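PDB 5U9C: dTDP-4-dehydrorhamnose reductase, which probably catalyses the NADPH-dependent reduction of dTDP-4-dehydro-beta-L-rhamnose to dTDP-L-rhamnose, a step in dTDP-L-rhamnose biosynthesis. Local coordinates for residues D58-F63 with C97-L102; I90-K95 with R142-N147; K184-R189 with I243-S248; L190-S195 with S220-R225. All coordinates share one frame; numbering follows the deposited sequence.

Contact 1 of 4, residues D58-F63 with C97-L102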
loop_
_atom_site.group_PDB
_atom_site.type_symbol
_atom_site.label_atom_id
_atom_site.label_comp_id
_atom_site.label_asym_id
_atom_site.label_seq_id
_atom_site.Cartn_x
_atom_site.Cartn_y
_atom_site.Cartn_z
ATOM N N ASP D 58 -23.269 -30.043 -25.699
ATOM C CA ASP D 58 -21.852 -30.303 -25.992
ATOM C C ASP D 58 -21.036 -29.038 -25.679
ATOM O O ASP D 58 -19.832 -29.109 -25.355
ATOM C CB ASP D 58 -21.677 -30.622 -27.464
ATOM C CG ASP D 58 -22.448 -31.848 -27.866
ATOM O OD1 ASP D 58 -22.035 -32.959 -27.482
ATOM O OD2 ASP D 58 -23.483 -31.682 -28.520
ATOM N N VAL D 59 -21.701 -27.891 -25.805
ATOM C CA VAL D 59 -21.091 -26.596 -25.562
ATOM C C VAL D 59 -22.030 -25.712 -24.762
ATOM O O VAL D 59 -23.238 -25.679 -25.026
ATOM C CB VAL D 59 -20.784 -25.906 -26.917
ATOM C CG1 VAL D 59 -20.398 -24.440 -26.739
ATOM C CG2 VAL D 59 -19.706 -26.670 -27.676
ATOM N N ILE D 60 -21.464 -24.977 -23.803
ATOM C CA ILE D 60 -22.197 -24.006 -22.997
ATOM C C ILE D 60 -21.489 -22.661 -23.087
ATOM O O ILE D 60 -20.301 -22.579 -22.801
ATOM C CB ILE D 60 -22.293 -24.402 -21.513
ATOM C CG1 ILE D 60 -23.070 -25.708 -21.371
ATOM C CG2 ILE D 60 -22.995 -23.296 -20.719
ATOM C CD1 ILE D 60 -23.029 -26.304 -19.976
ATOM N N LEU D 61 -22.228 -21.633 -23.510
ATOM C CA LEU D 61 -21.732 -20.279 -23.631
ATOM C C LEU D 61 -22.441 -19.511 -22.520
ATOM O O LEU D 61 -23.666 -19.250 -22.608
ATOM C CB LEU D 61 -22.084 -19.676 -24.999
ATOM C CG LEU D 61 -21.721 -20.514 -26.228
ATOM C CD1 LEU D 61 -22.050 -19.740 -27.474
ATOM C CD2 LEU D 61 -20.250 -20.886 -26.247
ATOM N N HIS D 62 -21.689 -19.149 -21.490
ATOM C CA HIS D 62 -22.239 -18.473 -20.324
ATOM C C HIS D 62 -21.939 -16.988 -20.358
ATOM O O HIS D 62 -20.874 -16.561 -19.917
ATOM C CB HIS D 62 -21.733 -19.123 -19.039
ATOM C CG HIS D 62 -22.239 -18.456 -17.807
ATOM N ND1 HIS D 62 -23.519 -17.949 -17.718
ATOM C CD2 HIS D 62 -21.680 -18.290 -16.586
ATOM C CE1 HIS D 62 -23.701 -17.442 -16.514
ATOM N NE2 HIS D 62 -22.607 -17.649 -15.804
ATOM N N PHE D 63 -22.876 -16.217 -20.929
ATOM C CA PHE D 63 -22.719 -14.771 -21.052
ATOM C C PHE D 63 -23.591 -13.991 -20.061
ATOM O O PHE D 63 -23.354 -12.795 -19.849
ATOM C CB PHE D 63 -23.066 -14.260 -22.481
ATOM C CG PHE D 63 -22.332 -14.944 -23.611
ATOM C CD1 PHE D 63 -20.982 -15.217 -23.544
ATOM C CD2 PHE D 63 -22.994 -15.211 -24.816
ATOM C CE1 PHE D 63 -20.314 -15.827 -24.613
ATOM C CE2 PHE D 63 -22.327 -15.788 -25.892
ATOM C CZ PHE D 63 -20.983 -16.091 -25.792
ATOM N N CYS D 97 -21.941 -33.208 -17.501
ATOM C CA CYS D 97 -22.252 -33.726 -18.822
ATOM C C CYS D 97 -21.096 -33.650 -19.833
ATOM O O CYS D 97 -21.260 -34.030 -20.973
ATOM C CB CYS D 97 -23.549 -33.107 -19.342
ATOM S SG CYS D 97 -23.487 -31.371 -19.623
ATOM N N GLY D 98 -19.911 -33.225 -19.399
ATOM C CA GLY D 98 -18.731 -33.167 -20.285
ATOM C C GLY D 98 -18.721 -32.066 -21.344
ATOM O O GLY D 98 -18.027 -32.173 -22.358
ATOM N N ALA D 99 -19.460 -30.991 -21.098
ATOM C CA ALA D 99 -19.537 -29.907 -22.052
ATOM C C ALA D 99 -18.357 -28.953 -21.933
ATOM O O ALA D 99 -17.863 -28.678 -20.823
ATOM C CB ALA D 99 -20.838 -29.134 -21.841
ATOM N N TRP D 100 -17.913 -28.442 -23.080
ATOM C CA TRP D 100 -16.887 -27.391 -23.129
ATOM C C TRP D 100 -17.613 -26.107 -22.726
ATOM O O TRP D 100 -18.668 -25.798 -23.277
ATOM C CB TRP D 100 -16.316 -27.299 -24.534
ATOM C CG TRP D 100 -15.336 -26.189 -24.826
ATOM C CD1 TRP D 100 -13.967 -26.235 -24.701
ATOM C CD2 TRP D 100 -15.639 -24.922 -25.413
ATOM N NE1 TRP D 100 -13.415 -25.054 -25.141
ATOM C CE2 TRP D 100 -14.416 -24.237 -25.592
ATOM C CE3 TRP D 100 -16.830 -24.284 -25.786
ATOM C CZ2 TRP D 100 -14.353 -22.953 -26.132
ATOM C CZ3 TRP D 100 -16.764 -23.016 -26.321
ATOM C CH2 TRP D 100 -15.529 -22.362 -26.490
ATOM N N LEU D 101 -17.065 -25.386 -21.747
ATOM C CA LEU D 101 -17.692 -24.197 -21.193
ATOM C C LEU D 101 -16.927 -22.920 -21.453
ATOM O O LEU D 101 -15.748 -22.804 -21.105
ATOM C CB LEU D 101 -17.842 -24.371 -19.680
ATOM C CG LEU D 101 -18.344 -23.191 -18.841
ATOM C CD1 LEU D 101 -19.726 -22.736 -19.267
ATOM C CD2 LEU D 101 -18.383 -23.593 -17.383
ATOM N N LEU D 102 -17.618 -21.940 -22.014
ATOM C CA LEU D 102 -17.041 -20.637 -22.275
ATOM C C LEU D 102 -17.661 -19.681 -21.285
ATOM O O LEU D 102 -18.879 -19.598 -21.187
ATOM C CB LEU D 102 -17.296 -20.192 -23.721
ATOM C CG LEU D 102 -16.940 -18.750 -24.136
ATOM C CD1 LEU D 102 -15.592 -18.302 -23.671
ATOM C CD2 LEU D 102 -17.018 -18.590 -25.647
#
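I60 is held between W100 and L102 through its backbone: its N donates to W100 O at 3.0 Å, and its O receives L102 N at 2.9 Å in an almost straight bond (174° at the hydrogen). Matching bonds from W100 N to D58 O and from H62 N to L102 O set V59, I60 and L61 beside W100, L101 and L102 in parallel register. The side chain of I60 shares a face with L101. There its CG2 meets L101 CD1 at 3.6 Å and its CD1 rests on A99 CB at 4.0 Å, with I90 and A94 of helix 76-97 packing against it. On the other face, W100 has CG anti to its backbone N (chi1 174°), and its six-membered ring presents an edge to V59, whose CG1 lies in the ring plane 3.7 Å from W100 CE3. L102 follows on the same face, its CB 3.9 Å from L61 CD2, and I203 and I207 of helix 196-209 pack on this side. H211 O takes the W100 NE1 hydrogen. Strand 59-62, helix 76-97 and strand 100-106 form a beta-alpha-beta crossover in the parallel sheet of the Rossmann fold.

Contact 2 of 4, residues I90-K95 with R142-N147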
loop_
_atom_site.group_PDB
_atom_site.type_symbol
_atom_site.label_atom_id
_atom_site.label_comp_id
_atom_site.label_asym_id
_atom_site.label_seq_id
_atom_site.Cartn_x
_atom_site.Cartn_y
_atom_site.Cartn_z
ATOM N N ILE D 90 -23.602 -23.717 -13.112
ATOM C CA ILE D 90 -23.359 -23.931 -14.539
ATOM C C ILE D 90 -22.071 -24.754 -14.734
ATOM O O ILE D 90 -22.047 -25.696 -15.537
ATOM C CB ILE D 90 -23.277 -22.589 -15.300
ATOM C CG1 ILE D 90 -24.667 -21.923 -15.291
ATOM C CG2 ILE D 90 -22.779 -22.805 -16.727
ATOM C CD1 ILE D 90 -24.720 -20.519 -15.838
ATOM N N ALA D 91 -21.009 -24.396 -14.013
ATOM C CA ALA D 91 -19.734 -25.127 -14.117
ATOM C C ALA D 91 -19.880 -26.589 -13.649
ATOM O O ALA D 91 -19.341 -27.487 -14.281
ATOM C CB ALA D 91 -18.663 -24.429 -13.324
ATOM N N GLN D 92 -20.636 -26.821 -12.570
ATOM C CA GLN D 92 -20.850 -28.179 -12.082
ATOM C C GLN D 92 -21.627 -28.987 -13.132
ATOM O O GLN D 92 -21.300 -30.143 -13.387
ATOM C CB GLN D 92 -21.569 -28.211 -10.715
ATOM C CG GLN D 92 -20.723 -27.766 -9.526
ATOM C CD GLN D 92 -19.460 -28.600 -9.345
ATOM O OE1 GLN D 92 -19.428 -29.791 -9.665
ATOM N NE2 GLN D 92 -18.428 -27.985 -8.785
ATOM N N ALA D 93 -22.636 -28.364 -13.741
ATOM C CA ALA D 93 -23.418 -29.008 -14.778
ATOM C C ALA D 93 -22.534 -29.317 -16.020
ATOM O O ALA D 93 -22.611 -30.421 -16.577
ATOM C CB ALA D 93 -24.610 -28.161 -15.153
ATOM N N ALA D 94 -21.681 -28.372 -16.416
ATOM C CA ALA D 94 -20.753 -28.586 -17.554
ATOM C C ALA D 94 -19.838 -29.789 -17.286
ATOM O O ALA D 94 -19.677 -30.662 -18.146
ATOM C CB ALA D 94 -19.919 -27.341 -17.841
ATOM N N LYS D 95 -19.292 -29.852 -16.077
ATOM C CA LYS D 95 -18.441 -30.962 -15.687
ATOM C C LYS D 95 -19.192 -32.300 -15.745
ATOM O O LYS D 95 -18.671 -33.289 -16.253
ATOM C CB LYS D 95 -17.927 -30.770 -14.272
ATOM C CG LYS D 95 -17.052 -31.923 -13.788
ATOM C CD LYS D 95 -16.694 -31.760 -12.333
ATOM C CE LYS D 95 -15.874 -32.953 -11.845
ATOM N NZ LYS D 95 -15.576 -32.805 -10.396
ATOM N N ARG D 142 -12.768 -22.796 -13.577
ATOM C CA ARG D 142 -11.458 -23.490 -13.647
ATOM C C ARG D 142 -11.382 -24.754 -12.845
ATOM O O ARG D 142 -10.889 -25.767 -13.344
ATOM C CB ARG D 142 -10.300 -22.609 -13.157
ATOM C CG ARG D 142 -9.942 -21.516 -14.109
ATOM C CD ARG D 142 -8.533 -20.990 -13.863
ATOM N NE ARG D 142 -8.370 -19.812 -14.688
ATOM C CZ ARG D 142 -8.834 -18.615 -14.359
ATOM N NH1 ARG D 142 -8.681 -17.600 -15.196
ATOM N NH2 ARG D 142 -9.473 -18.434 -13.202
ATOM N N ASN D 143 -11.818 -24.668 -11.590
ATOM C CA ASN D 143 -11.820 -25.803 -10.698
ATOM C C ASN D 143 -12.710 -26.974 -11.207
ATOM O O ASN D 143 -12.310 -28.121 -11.122
ATOM C CB ASN D 143 -12.236 -25.375 -9.285
ATOM C CG ASN D 143 -11.266 -24.363 -8.661
ATOM O OD1 ASN D 143 -10.305 -23.907 -9.300
ATOM N ND2 ASN D 143 -11.543 -23.979 -7.418
ATOM N N ALA D 144 -13.882 -26.673 -11.765
ATOM C CA ALA D 144 -14.796 -27.716 -12.257
ATOM C C ALA D 144 -14.447 -28.284 -13.638
ATOM O O ALA D 144 -14.489 -29.496 -13.826
ATOM C CB ALA D 144 -16.221 -27.183 -12.285
ATOM N N CYS D 145 -14.136 -27.414 -14.600
ATOM C CA CYS D 145 -13.866 -27.820 -15.994
ATOM C C CYS D 145 -12.434 -27.571 -16.429
ATOM O O CYS D 145 -12.193 -27.080 -17.537
ATOM C CB CYS D 145 -14.796 -27.031 -16.913
ATOM S SG CYS D 145 -16.528 -27.234 -16.489
ATOM N N THR D 146 -11.492 -27.980 -15.590
ATOM C CA THR D 146 -10.057 -27.700 -15.806
ATOM C C THR D 146 -9.503 -27.828 -17.225
ATOM O O THR D 146 -8.855 -26.903 -17.704
ATOM C CB THR D 146 -9.167 -28.524 -14.851
ATOM O OG1 THR D 146 -9.639 -28.352 -13.515
ATOM C CG2 THR D 146 -7.710 -28.051 -14.923
ATOM N N ASN D 147 -9.747 -28.937 -17.899
ATOM C CA ASN D 147 -9.150 -29.112 -19.223
ATOM C C ASN D 147 -10.169 -28.888 -20.346
ATOM O O ASN D 147 -9.918 -29.235 -21.503
ATOM C CB ASN D 147 -8.547 -30.527 -19.320
ATOM C CG ASN D 147 -7.438 -30.634 -20.356
ATOM O OD1 ASN D 147 -6.645 -29.707 -20.535
ATOM N ND2 ASN D 147 -7.333 -31.805 -21.004
#
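A91 and A144 meet methyl to methyl where two helices of the Rossmann fold, 76-97 and 129-144, lie against each other on one side of the parallel sheet. The small side chains let the backbones come close: A144 CB sits 3.8 Å from A91 CB and 3.7 Å from A91 O. C145, the first residue beyond helical geometry in its segment, fills the inner part of the contact. Its SG, anti to its own carbonyl carbon (chi1 -56°), lies 3.7 Å from A94 CB and 3.6 Å from A91 O, an oxygen that already receives K95 N in the helix. Deeper still, I90 and A94 pack on L101 of strand 100-106, so this tight half is continuous with the sheet core. The outer half is looser. Q92 NE2 approaches A144 CB only to 4.2 Å, its amide being hydrogen-bonded to E88 OE2, and the Q92 side chain also packs on T146 of a neighbouring subunit. K95 is exposed, yet its extended chain begins by passing the end of helix 129-144. CG stands anti to the backbone N (chi1 179°), and CB, CG and CD all run past the A144 carbonyl, with K95 CD 3.5 Å from A144 O.

Contact 3 of 4, residues K184-R189 with I243-S248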
loop_
_atom_site.group_PDB
_atom_site.type_symbol
_atom_site.label_atom_id
_atom_site.label_comp_id
_atom_site.label_asym_id
_atom_site.label_seq_id
_atom_site.Cartn_x
_atom_site.Cartn_y
_atom_site.Cartn_z
ATOM N N LYS D 184 -19.536 16.052 -21.675
ATOM C CA LYS D 184 -18.534 15.778 -20.647
ATOM C C LYS D 184 -18.198 14.300 -20.661
ATOM O O LYS D 184 -19.092 13.465 -20.802
ATOM C CB LYS D 184 -19.065 16.157 -19.267
ATOM C CG LYS D 184 -19.315 17.640 -19.108
ATOM C CD LYS D 184 -19.918 17.938 -17.752
ATOM C CE LYS D 184 -20.286 19.405 -17.647
ATOM N NZ LYS D 184 -20.837 19.704 -16.302
ATOM N N ALA D 185 -16.911 13.981 -20.524
ATOM C CA ALA D 185 -16.449 12.606 -20.497
ATOM C C ALA D 185 -15.263 12.497 -19.523
ATOM O O ALA D 185 -14.371 13.346 -19.514
ATOM C CB ALA D 185 -16.033 12.145 -21.894
ATOM N N VAL D 186 -15.276 11.446 -18.720
ATOM C CA VAL D 186 -14.265 11.224 -17.706
ATOM C C VAL D 186 -12.884 10.986 -18.334
ATOM O O VAL D 186 -12.725 10.117 -19.189
ATOM C CB VAL D 186 -14.681 10.062 -16.782
ATOM C CG1 VAL D 186 -13.602 9.746 -15.767
ATOM C CG2 VAL D 186 -15.988 10.407 -16.071
ATOM N N SER D 187 -11.903 11.779 -17.908
ATOM C CA SER D 187 -10.546 11.687 -18.424
ATOM C C SER D 187 -9.540 10.949 -17.526
ATOM O O SER D 187 -8.446 10.617 -17.984
ATOM C CB SER D 187 -10.001 13.090 -18.676
ATOM O OG SER D 187 -9.896 13.813 -17.466
ATOM N N ASP D 188 -9.912 10.672 -16.281
ATOM C CA ASP D 188 -8.960 10.111 -15.306
ATOM C C ASP D 188 -9.193 8.661 -14.853
ATOM O O ASP D 188 -8.768 8.288 -13.765
ATOM C CB ASP D 188 -8.840 11.065 -14.098
ATOM C CG ASP D 188 -10.138 11.198 -13.302
ATOM O OD1 ASP D 188 -11.114 10.473 -13.589
ATOM O OD2 ASP D 188 -10.163 12.015 -12.346
ATOM N N ARG D 189 -9.874 7.882 -15.688
ATOM C CA ARG D 189 -10.074 6.439 -15.488
ATOM C C ARG D 189 -9.819 5.826 -16.880
ATOM O O ARG D 189 -10.420 6.248 -17.865
ATOM C CB ARG D 189 -11.471 6.093 -14.976
ATOM C CG ARG D 189 -11.801 6.666 -13.600
ATOM C CD ARG D 189 -10.972 6.041 -12.475
ATOM N NE ARG D 189 -11.268 6.574 -11.135
ATOM C CZ ARG D 189 -10.673 7.624 -10.561
ATOM N NH1 ARG D 189 -9.734 8.344 -11.195
ATOM N NH2 ARG D 189 -11.044 7.985 -9.335
ATOM N N ILE D 243 -15.636 17.963 -23.322
ATOM C CA ILE D 243 -14.956 18.459 -22.137
ATOM C C ILE D 243 -14.427 17.313 -21.271
ATOM O O ILE D 243 -15.210 16.453 -20.879
ATOM C CB ILE D 243 -15.984 19.301 -21.298
ATOM C CG1 ILE D 243 -16.552 20.462 -22.145
ATOM C CG2 ILE D 243 -15.377 19.830 -20.000
ATOM C CD1 ILE D 243 -17.675 21.252 -21.471
ATOM N N PRO D 244 -13.105 17.312 -20.960
ATOM C CA PRO D 244 -12.570 16.269 -20.081
ATOM C C PRO D 244 -12.894 16.608 -18.636
ATOM O O PRO D 244 -12.672 17.737 -18.216
ATOM C CB PRO D 244 -11.057 16.330 -20.327
ATOM C CG PRO D 244 -10.782 17.734 -20.766
ATOM C CD PRO D 244 -12.060 18.259 -21.397
ATOM N N VAL D 245 -13.480 15.677 -17.902
ATOM C CA VAL D 245 -13.775 15.910 -16.501
ATOM C C VAL D 245 -13.198 14.812 -15.622
ATOM O O VAL D 245 -12.992 13.687 -16.073
ATOM C CB VAL D 245 -15.289 16.015 -16.238
ATOM C CG1 VAL D 245 -15.871 17.169 -17.030
ATOM C CG2 VAL D 245 -16.024 14.712 -16.567
ATOM N N HIS D 246 -12.957 15.145 -14.362
ATOM C CA HIS D 246 -12.501 14.174 -13.366
ATOM C C HIS D 246 -13.685 13.335 -12.900
ATOM O O HIS D 246 -14.843 13.780 -12.965
ATOM C CB HIS D 246 -11.827 14.882 -12.174
ATOM C CG HIS D 246 -10.500 15.477 -12.521
ATOM N ND1 HIS D 246 -9.382 14.700 -12.744
ATOM C CD2 HIS D 246 -10.117 16.753 -12.725
ATOM C CE1 HIS D 246 -8.358 15.482 -13.038
ATOM N NE2 HIS D 246 -8.776 16.732 -13.033
ATOM N N SER D 247 -13.402 12.126 -12.427
ATOM C CA SER D 247 -14.454 11.200 -11.999
ATOM C C SER D 247 -15.320 11.709 -10.851
ATOM O O SER D 247 -16.450 11.249 -10.692
ATOM C CB SER D 247 -13.860 9.823 -11.674
ATOM O OG SER D 247 -12.821 9.947 -10.735
ATOM N N SER D 248 -14.805 12.659 -10.070
ATOM C CA SER D 248 -15.573 13.267 -8.998
ATOM C C SER D 248 -16.854 13.981 -9.449
ATOM O O SER D 248 -17.775 14.133 -8.658
ATOM C CB SER D 248 -14.729 14.313 -8.269
ATOM O OG SER D 248 -14.317 15.320 -9.168
HETATM O O HOH W 1 -11.825 12.684 -9.503
HETATM O O HOH W 2 -13.782 6.672 -10.286
#
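D188 OD2 receives the ND1 hydrogen of H246 at 2.8 Å in an unusual pose: it lies in the plane of the imidazole, but the nitrogen meets it from 42° above the plane of the carboxylate. The two flat groups are turned 51° apart, and the side chains cross at about a right angle. D188 reaches this place with CG lodged between its own backbone N and carbonyl carbon (chi1 65°). S247 N makes weak bonds to both oxygens of the same carboxylate, 3.1 Å from D188 OD1. A water held by S248 N adds a further weak bond to D188 OD2. From within its own segment, R189 NH1 donates to D188 O at 2.7 Å, with that oxygen in the guanidinium plane. R189 NH1 also lies 3.5 Å from D188 OD1, a charge pairing in which no N-H points at the oxygen. S247 OG sits over one guanidinium face, though S247 has two conformers and this placement is doubtful.

Before this polar turn the chains run as two parallel strands. A185 N donates to I243 O at 3.0 Å, A185 O receives V245 N, and S187 N closes the pairing on V245 O at 2.9 Å. V245 CG1 packs 4.0 Å from K184 CB. The R189 side chain packs on R256, a residue of the (R)-malate site, and H246 NE2 bonds E263 OE2 of a neighbouring subunit. With an acidic acceptor at each nitrogen, the imidazole would probably tend toward its protonated form, and R189 should help keep D188 ionised.

Contact 4 of 4, residues L190-S195 with S220-R225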
loop_
_atom_site.group_PDB
_atom_site.type_symbol
_atom_site.label_atom_id
_atom_site.label_comp_id
_atom_site.label_asym_id
_atom_site.label_seq_id
_atom_site.Cartn_x
_atom_site.Cartn_y
_atom_site.Cartn_z
ATOM N N LEU D 190 -8.893 4.874 -16.957
ATOM C CA LEU D 190 -8.511 4.272 -18.224
ATOM C C LEU D 190 -8.983 2.823 -18.352
ATOM O O LEU D 190 -9.226 2.135 -17.349
ATOM C CB LEU D 190 -6.990 4.312 -18.364
ATOM C CG LEU D 190 -6.300 5.672 -18.178
ATOM C CD1 LEU D 190 -4.783 5.523 -18.119
ATOM C CD2 LEU D 190 -6.710 6.590 -19.296
ATOM N N GLY D 191 -9.062 2.366 -19.597
ATOM C CA GLY D 191 -9.493 1.002 -19.912
ATOM C C GLY D 191 -9.166 0.668 -21.350
ATOM O O GLY D 191 -8.455 1.412 -22.013
ATOM N N SER D 192 -9.671 -0.475 -21.810
ATOM C CA SER D 192 -9.511 -0.945 -23.169
ATOM C C SER D 192 -10.890 -1.294 -23.722
ATOM O O SER D 192 -11.771 -1.790 -22.988
ATOM C CB SER D 192 -8.624 -2.198 -23.182
ATOM O OG SER D 192 -7.301 -1.903 -22.738
ATOM N N ILE D 193 -11.095 -1.067 -25.014
ATOM C CA ILE D 193 -12.389 -1.412 -25.598
ATOM C C ILE D 193 -12.357 -2.799 -26.253
ATOM O O ILE D 193 -11.326 -3.252 -26.758
ATOM C CB ILE D 193 -12.888 -0.369 -26.631
ATOM C CG1 ILE D 193 -11.889 -0.172 -27.759
ATOM C CG2 ILE D 193 -13.196 0.963 -25.952
ATOM C CD1 ILE D 193 -12.378 0.786 -28.825
ATOM N N THR D 194 -13.499 -3.462 -26.221
ATOM C CA THR D 194 -13.696 -4.746 -26.865
ATOM C C THR D 194 -14.896 -4.636 -27.793
ATOM O O THR D 194 -16.031 -4.389 -27.343
ATOM C CB THR D 194 -13.984 -5.868 -25.850
ATOM O OG1 THR D 194 -12.857 -6.044 -24.986
ATOM C CG2 THR D 194 -14.253 -7.205 -26.579
ATOM N N SER D 195 -14.651 -4.825 -29.084
ATOM C CA SER D 195 -15.726 -4.847 -30.081
ATOM C C SER D 195 -16.507 -6.143 -29.934
ATOM O O SER D 195 -15.937 -7.231 -30.096
ATOM C CB SER D 195 -15.148 -4.768 -31.503
ATOM O OG SER D 195 -16.113 -5.181 -32.466
ATOM N N SER D 220 -6.110 -2.901 -29.040
ATOM C CA SER D 220 -4.859 -2.382 -28.510
ATOM C C SER D 220 -5.016 -0.909 -28.121
ATOM O O SER D 220 -5.496 -0.101 -28.919
ATOM C CB SER D 220 -3.753 -2.543 -29.562
ATOM O OG SER D 220 -2.531 -1.996 -29.117
ATOM N N GLY D 221 -4.621 -0.566 -26.898
ATOM C CA GLY D 221 -4.703 0.816 -26.430
ATOM C C GLY D 221 -5.342 0.909 -25.061
ATOM O O GLY D 221 -6.315 0.205 -24.772
ATOM N N THR D 222 -4.750 1.748 -24.217
ATOM C CA THR D 222 -5.252 2.029 -22.867
ATOM C C THR D 222 -5.665 3.476 -22.942
ATOM O O THR D 222 -4.820 4.358 -22.986
ATOM C CB THR D 222 -4.162 1.799 -21.816
ATOM O OG1 THR D 222 -3.729 0.452 -21.930
ATOM C CG2 THR D 222 -4.697 2.005 -20.424
ATOM N N ILE D 223 -6.979 3.702 -22.901
ATOM C CA ILE D 223 -7.569 5.013 -23.134
ATOM C C ILE D 223 -8.674 5.358 -22.150
ATOM O O ILE D 223 -9.159 4.503 -21.436
ATOM C CB ILE D 223 -8.170 5.030 -24.565
ATOM C CG1 ILE D 223 -9.132 3.837 -24.708
ATOM C CG2 ILE D 223 -7.043 4.955 -25.579
ATOM C CD1 ILE D 223 -9.717 3.593 -26.050
ATOM N N SER D 224 -9.064 6.623 -22.130
ATOM C CA SER D 224 -10.139 7.090 -21.229
ATOM C C SER D 224 -11.408 7.234 -22.024
ATOM O O SER D 224 -11.368 7.229 -23.270
ATOM C CB SER D 224 -9.805 8.466 -20.634
ATOM O OG SER D 224 -9.778 9.478 -21.641
ATOM N N ARG D 225 -12.522 7.414 -21.320
ATOM C CA ARG D 225 -13.804 7.666 -21.981
ATOM C C ARG D 225 -13.716 8.974 -22.741
ATOM O O ARG D 225 -14.358 9.129 -23.772
ATOM C CB ARG D 225 -14.946 7.744 -20.986
ATOM C CG ARG D 225 -15.206 6.479 -20.191
ATOM C CD ARG D 225 -15.572 5.313 -21.072
ATOM N NE ARG D 225 -16.093 4.203 -20.270
ATOM C CZ ARG D 225 -16.676 3.119 -20.767
ATOM N NH1 ARG D 225 -16.844 2.967 -22.093
ATOM N NH2 ARG D 225 -17.112 2.184 -19.926
HETATM O O HOH W 3 -4.485 -1.999 -22.329
HETATM O O HOH W 4 -8.521 -0.617 -26.298
#
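G191 and I223 form an antiparallel hydrogen-bonded pair that satisfies the N-H and the C=O of both residues: G191 N donates to I223 O at 2.8 Å and I223 N to G191 O at 2.9 Å. Beyond it, side chains and water take over. S192 OG, anti to its carbonyl carbon (chi1 -64°), lies 3.1 Å from G221 O, but its single hydrogen could instead go to a water 2.8 Å away, so the donor role is unsettled. As an acceptor it receives I262 N. That water also bonds T222 OG1 at 2.6 Å, joining the two hydroxyls. A second water accepts from I193 N at 2.9 Å and donates to G221 O at 2.8 Å, bridging the backbones where they part. At the other end L190 CD2 packs on S224 CB at 3.9 Å. S224 is the N-cap of helix 225-235: its OG caps a backbone N there, and its own N bonds D227 OD2. The contact forms one edge of a small mixed sheet in which strand 190-195 lies between 156-158 and 223-224. Direct backbone bonding is confined to G191 and I223, with two water bridges and apolar packing beyond.

From the N terminus, contact 1 opens at strand 59-62, the chain enters helix 76-97 where contact 2 opens, and contact 1 closes at 97-102; contact 2 closes only at 142-147. These two loops therefore cross, and they touch, A94 O lying 3.0 Å from A99 N. Contact 1 pairs two strands of the Rossmann sheet and contact 2 packs two of its helices together. Further on, contact 3 opens at 184-189 and contact 4 at 190-195; contact 4 closes at 220-225, before contact 3 does at 243-248, so the shorter loop sits within the longer. These two, centres about 15 Å apart, lie in two small sheets, both packed by helix 225-235.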